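Local structure of effector EagT6 (Pseudomonas aeruginosa, 1TU1) at residues Val41-Ala46 and Val113-Leu118; His84-Leu89 and Arg103-Glu108. The protein plays an essential role in delivery of the toxin Tse6 to target cells, specifically in loading Tse6 onto VgrG1a, and forms a homodimer. All coordinates share one frame; numbering follows the deposited sequence.

How the interactions relate
Both interactions are antiparallel strand pairings in one sheet of the DcrB-family domain, and they touch. Strand 113-120 of interaction 1 is the sheet neighbour of strand 98-107 of interaction 2. The two are joined by backbone hydrogen bonds, with T116 O 2.8 Å from V105 N. In sequence, both segments of interaction 2 fall between those of interaction 1. The 84-89 with 103-108 pair lies in the interior and has mostly apolar side chains, with polar groups at its ends. The 41-46 with 113-118 pair is only partly buried. It carries a water bridge on one face and touches the second subunit on the other.

Interaction 1 of 2, residues Val41-Ala46 and Val113-Leu118; sequences VISRDA and VLITTL
Backbone hydrogen bonds carry this antiparallel pairing. V41 with T117, S43 with I115 and D45 with V113 are hydrogen-bonded pairs, each closed by two N-H...O bonds. The S43-I115 ring is the straightest. S43 N gives to I115 O at 2.8 Å, in the carbonyl plane. I115 N returns to S43 O at 171°, but from above that carbonyl's plane. I42 with T116 and R44 with L114 are the non-hydrogen-bonded pairs between them. There, CA-H...O contacts fill in, such as I42 CA to I115 O at 3.2 Å.

Apolar contact is tightest on the face of I42, R44, T116 and L114. L114 has CG anti to its backbone N (chi1 -169°). The L114 and I42 side chains cross obliquely, with CD1 of L114 3.5 Å from CG2 of I42, closer than usual for two carbons. The same methyl also approaches the R44 guanidinium. On the other face, I115 CD1 packs on D45 CB at 3.8 Å.

The polar link is a water on the face of V41, S43 and T117. It donates to V41 O and bonds S43 OG at 2.8 Å and T117 OG1 at 2.7 Å. S43 OG sits in the crowded position between N and carbonyl carbon (chi1 60°), which puts it within reach of this water. Three bonds thus grip the water and tie the two strands together.

Strand 113-120 is flanked by strands 38-45 and 98-107, and T117 OG1 also bonds Q104. Helix 53-67 lies against V113 and I115 through Y56. D45 OD2 bonds Y56, and D45 OD1 bonds S47. On the opposite face, helix 125-137 reaches T116 through M136. There R44 makes a salt bridge to E10 of the second subunit, so this face also takes part in the dimer.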
loop_
_atom_site.group_PDB
_atom_site.type_symbol
_atom_site.label_atom_id
_atom_site.label_comp_id
_atom_site.label_asym_id
_atom_site.label_seq_id
_atom_site.Cartn_x
_atom_site.Cartn_y
_atom_site.Cartn_z
ATOM N N VAL A 41 -6.243 7.197 -3.567
ATOM C CA VAL A 41 -5.509 5.944 -3.519
ATOM C C VAL A 41 -4.451 5.914 -4.647
ATOM O O VAL A 41 -4.747 6.248 -5.792
ATOM C CB VAL A 41 -6.467 4.766 -3.666
ATOM C CG1 VAL A 41 -5.732 3.468 -3.893
ATOM C CG2 VAL A 41 -7.400 4.665 -2.460
ATOM N N ILE A 42 -3.233 5.539 -4.294
ATOM C CA ILE A 42 -2.147 5.378 -5.263
ATOM C C ILE A 42 -1.879 3.908 -5.410
ATOM O O ILE A 42 -1.608 3.211 -4.399
ATOM C CB ILE A 42 -0.892 6.096 -4.807
ATOM C CG1 ILE A 42 -1.212 7.559 -4.447
ATOM C CG2 ILE A 42 0.200 6.032 -5.919
ATOM C CD1 ILE A 42 -0.032 8.287 -3.829
ATOM N N SER A 43 -1.955 3.443 -6.650
ATOM C CA SER A 43 -1.740 2.054 -7.012
ATOM C C SER A 43 -0.718 1.979 -8.175
ATOM O O SER A 43 -0.273 3.017 -8.673
ATOM C CB SER A 43 -3.047 1.373 -7.379
ATOM O OG SER A 43 -3.675 2.002 -8.480
ATOM N N ARG A 44 -0.264 0.763 -8.472
ATOM C CA ARG A 44 0.734 0.492 -9.513
ATOM C C ARG A 44 0.187 -0.559 -10.469
ATOM O O ARG A 44 -0.517 -1.486 -10.053
ATOM C CB ARG A 44 2.026 -0.078 -8.920
ATOM C CG ARG A 44 2.790 0.860 -8.026
ATOM C CD ARG A 44 2.336 0.798 -6.562
ATOM N NE ARG A 44 3.051 1.785 -5.779
ATOM C CZ ARG A 44 2.587 2.487 -4.759
ATOM N NH1 ARG A 44 1.333 2.353 -4.351
ATOM N NH2 ARG A 44 3.423 3.354 -4.169
ATOM N N ASP A 45 0.575 -0.459 -11.752
ATOM C CA ASP A 45 0.133 -1.419 -12.760
ATOM C C ASP A 45 1.344 -1.724 -13.660
ATOM O O ASP A 45 1.757 -0.881 -14.442
ATOM C CB ASP A 45 -1.035 -0.812 -13.539
ATOM C CG ASP A 45 -1.670 -1.780 -14.567
ATOM O OD1 ASP A 45 -1.139 -2.876 -14.824
ATOM O OD2 ASP A 45 -2.735 -1.486 -15.159
ATOM N N ALA A 46 1.902 -2.926 -13.509
ATOM C CA ALA A 46 3.080 -3.346 -14.260
ATOM C C ALA A 46 2.743 -4.059 -15.593
ATOM O O ALA A 46 3.619 -4.671 -16.210
ATOM C CB ALA A 46 3.956 -4.220 -13.402
ATOM N N VAL A 113 3.192 1.589 -14.205
ATOM C CA VAL A 113 2.387 2.787 -14.330
ATOM C C VAL A 113 1.935 3.172 -12.911
ATOM O O VAL A 113 1.514 2.304 -12.165
ATOM C CB VAL A 113 1.179 2.554 -15.248
ATOM C CG1 VAL A 113 0.219 3.733 -15.253
ATOM C CG2 VAL A 113 1.650 2.270 -16.703
ATOM N N LEU A 114 2.092 4.438 -12.546
ATOM C CA LEU A 114 1.608 4.952 -11.259
ATOM C C LEU A 114 0.213 5.562 -11.461
ATOM O O LEU A 114 0.026 6.452 -12.298
ATOM C CB LEU A 114 2.567 5.986 -10.700
ATOM C CG LEU A 114 2.328 6.430 -9.236
ATOM C CD1 LEU A 114 2.658 5.285 -8.286
ATOM C CD2 LEU A 114 3.143 7.647 -8.923
ATOM N N ILE A 115 -0.752 5.073 -10.686
ATOM C CA ILE A 115 -2.158 5.437 -10.821
ATOM C C ILE A 115 -2.627 6.108 -9.548
ATOM O O ILE A 115 -2.408 5.568 -8.450
ATOM C CB ILE A 115 -2.987 4.210 -11.094
ATOM C CG1 ILE A 115 -2.526 3.555 -12.396
ATOM C CG2 ILE A 115 -4.510 4.572 -11.201
ATOM C CD1 ILE A 115 -3.208 2.262 -12.745
ATOM N N THR A 116 -3.233 7.290 -9.668
ATOM C CA THR A 116 -3.896 7.919 -8.497
ATOM C C THR A 116 -5.381 7.996 -8.778
ATOM O O THR A 116 -5.805 8.236 -9.928
ATOM C CB THR A 116 -3.353 9.316 -8.193
ATOM O OG1 THR A 116 -3.766 10.239 -9.218
ATOM C CG2 THR A 116 -1.824 9.343 -8.198
ATOM N N THR A 117 -6.196 7.744 -7.745
ATOM C CA THR A 117 -7.622 7.642 -7.933
ATOM C C THR A 117 -8.315 8.388 -6.796
ATOM O O THR A 117 -8.135 8.033 -5.626
ATOM C CB THR A 117 -8.067 6.190 -7.938
ATOM O OG1 THR A 117 -7.389 5.425 -8.955
ATOM C CG2 THR A 117 -9.562 6.086 -8.298
ATOM N N LEU A 118 -9.054 9.441 -7.127
ATOM C CA LEU A 118 -9.982 10.068 -6.173
ATOM C C LEU A 118 -11.347 9.420 -6.369
ATOM O O LEU A 118 -11.860 9.374 -7.487
ATOM C CB LEU A 118 -10.082 11.568 -6.425
ATOM C CG LEU A 118 -11.083 12.347 -5.528
ATOM C CD1 LEU A 118 -10.528 12.503 -4.135
ATOM C CD2 LEU A 118 -11.353 13.706 -6.129
HETATM O O HOH W 1 -5.280 4.209 -7.727
#

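Interaction 2 of 2, residues His84-Leu89 and Arg103-Glu108; sequences HAAVLL and RQVFIE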
loop_
_atom_site.group_PDB
_atom_site.type_symbol
_atom_site.label_atom_id
_atom_site.label_comp_id
_atom_site.label_asym_id
_atom_site.label_seq_id
_atom_site.Cartn_x
_atom_site.Cartn_y
_atom_site.Cartn_z
ATOM N N HIS A 84 6.666 13.290 -17.586
ATOM C CA HIS A 84 6.016 11.997 -17.692
ATOM C C HIS A 84 4.673 12.140 -18.397
ATOM O O HIS A 84 3.861 12.985 -18.048
ATOM C CB HIS A 84 5.779 11.377 -16.313
ATOM C CG HIS A 84 7.024 11.070 -15.552
ATOM N ND1 HIS A 84 7.985 12.021 -15.264
ATOM C CD2 HIS A 84 7.482 9.901 -15.050
ATOM C CE1 HIS A 84 8.974 11.444 -14.604
ATOM N NE2 HIS A 84 8.696 10.158 -14.465
ATOM N N ALA A 85 4.427 11.285 -19.378
ATOM C CA ALA A 85 3.116 11.201 -19.994
ATOM C C ALA A 85 2.058 10.738 -18.972
ATOM O O ALA A 85 2.264 9.782 -18.220
ATOM C CB ALA A 85 3.145 10.240 -21.171
ATOM N N ALA A 86 0.908 11.389 -19.006
ATOM C CA ALA A 86 -0.164 11.067 -18.099
ATOM C C ALA A 86 -1.518 11.275 -18.763
ATOM O O ALA A 86 -1.652 12.077 -19.674
ATOM C CB ALA A 86 -0.032 11.940 -16.857
ATOM N N VAL A 87 -2.508 10.524 -18.315
ATOM C CA VAL A 87 -3.889 10.725 -18.730
ATOM C C VAL A 87 -4.776 10.810 -17.480
ATOM O O VAL A 87 -4.713 9.926 -16.615
ATOM C CB VAL A 87 -4.369 9.590 -19.623
ATOM C CG1 VAL A 87 -5.874 9.743 -19.974
ATOM C CG2 VAL A 87 -3.526 9.510 -20.902
ATOM N N LEU A 88 -5.573 11.876 -17.389
ATOM C CA LEU A 88 -6.675 11.982 -16.419
ATOM C C LEU A 88 -7.997 11.577 -17.053
ATOM O O LEU A 88 -8.392 12.107 -18.127
ATOM C CB LEU A 88 -6.763 13.401 -15.843
ATOM C CG LEU A 88 -8.017 13.778 -15.029
ATOM C CD1 LEU A 88 -8.166 12.900 -13.808
ATOM C CD2 LEU A 88 -7.931 15.214 -14.587
ATOM N N LEU A 89 -8.679 10.633 -16.408
ATOM C CA LEU A 89 -10.010 10.215 -16.790
ATOM C C LEU A 89 -10.983 10.514 -15.664
ATOM O O LEU A 89 -10.862 9.924 -14.572
ATOM C CB LEU A 89 -10.067 8.723 -17.036
ATOM C CG LEU A 89 -9.208 8.151 -18.153
ATOM C CD1 LEU A 89 -9.379 6.664 -18.128
ATOM C CD2 LEU A 89 -9.614 8.736 -19.526
ATOM N N ARG A 103 -11.877 10.482 -10.324
ATOM C CA ARG A 103 -10.869 11.214 -11.068
ATOM C C ARG A 103 -9.574 10.408 -10.943
ATOM O O ARG A 103 -8.950 10.378 -9.866
ATOM C CB ARG A 103 -10.715 12.622 -10.521
ATOM C CG ARG A 103 -12.067 13.375 -10.416
ATOM C CD ARG A 103 -11.943 14.876 -10.432
ATOM N NE ARG A 103 -11.630 15.403 -11.752
ATOM C CZ ARG A 103 -11.449 16.693 -12.019
ATOM N NH1 ARG A 103 -11.498 17.598 -11.056
ATOM N NH2 ARG A 103 -11.159 17.089 -13.251
ATOM N N GLN A 104 -9.213 9.741 -12.038
ATOM C CA GLN A 104 -8.169 8.721 -12.085
ATOM C C GLN A 104 -7.037 9.139 -13.034
ATOM O O GLN A 104 -7.265 9.364 -14.224
ATOM C CB GLN A 104 -8.784 7.402 -12.528
ATOM C CG GLN A 104 -7.915 6.184 -12.322
ATOM C CD GLN A 104 -8.689 4.895 -12.399
ATOM O OE1 GLN A 104 -9.306 4.589 -13.421
ATOM N NE2 GLN A 104 -8.687 4.136 -11.303
ATOM N N VAL A 105 -5.832 9.303 -12.503
ATOM C CA VAL A 105 -4.684 9.727 -13.296
ATOM C C VAL A 105 -3.727 8.540 -13.501
ATOM O O VAL A 105 -3.331 7.860 -12.545
ATOM C CB VAL A 105 -3.951 10.867 -12.640
ATOM C CG1 VAL A 105 -2.732 11.322 -13.493
ATOM C CG2 VAL A 105 -4.898 12.072 -12.383
ATOM N N PHE A 106 -3.378 8.282 -14.752
ATOM C CA PHE A 106 -2.406 7.254 -15.075
ATOM C C PHE A 106 -1.141 7.965 -15.448
ATOM O O PHE A 106 -1.161 8.840 -16.329
ATOM C CB PHE A 106 -2.902 6.420 -16.240
ATOM C CG PHE A 106 -4.176 5.706 -15.977
ATOM C CD1 PHE A 106 -4.162 4.371 -15.610
ATOM C CD2 PHE A 106 -5.400 6.354 -16.092
ATOM C CE1 PHE A 106 -5.345 3.677 -15.378
ATOM C CE2 PHE A 106 -6.607 5.660 -15.862
ATOM C CZ PHE A 106 -6.577 4.324 -15.496
ATOM N N ILE A 107 -0.039 7.638 -14.764
ATOM C CA ILE A 107 1.238 8.283 -15.017
ATOM C C ILE A 107 2.228 7.237 -15.502
ATOM O O ILE A 107 2.576 6.312 -14.780
ATOM C CB ILE A 107 1.805 8.983 -13.763
ATOM C CG1 ILE A 107 0.757 9.905 -13.125
ATOM C CG2 ILE A 107 3.104 9.738 -14.123
ATOM C CD1 ILE A 107 1.217 10.538 -11.835
ATOM N N GLU A 108 2.672 7.388 -16.744
ATOM C CA GLU A 108 3.637 6.469 -17.319
ATOM C C GLU A 108 4.923 6.492 -16.498
ATOM O O GLU A 108 5.511 7.522 -16.309
ATOM C CB GLU A 108 3.994 6.839 -18.767
ATOM C CG GLU A 108 4.751 5.684 -19.410
ATOM C CD GLU A 108 5.179 5.927 -20.858
ATOM O OE1 GLU A 108 5.319 7.102 -21.290
ATOM O OE2 GLU A 108 5.378 4.897 -21.523
HETATM O O HOH W 2 6.358 9.265 -20.143
#
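Strands 84-89 and 103-107 run antiparallel at 164° as arms of a beta hairpin. V87 with F106 and L89 with Q104 are hydrogen-bonded pairs. F106 N gives to V87 O at 2.8 Å and 170°. At the hairpin's open end, E108 N hydrogen-bonds A85 O, nearly along the C=O axis. A86-I107 and L88-V105 are the non-hydrogen-bonded pairs.

On one face, the L88 and V105 side chains cross obliquely, with CD1 of L88 3.7 Å from CG2 of V105. On the other, F106 has CG anti to its carbonyl carbon (chi1 -61°), and its ring corner CE2 meets L89 CD1 at 3.7 Å. V87 O lies at that ring's edge. The H84 ring turns its CD2 edge to E108 O, 3.3 Å away in its plane. A water joins A85 N to E108 OE1, while E108 OE2 bonds Q48.

Salt bridges to D90 and E129 probably balance the charge of R103 and fix its NH2 near L88 CD2. Both faces are mainly apolar, with R103 and Q104 at one end and H84 and E108 at the other. The apolar middle is buried between helix 125-137 and helix 53-67, while the polar ends reach Y91 and Q48.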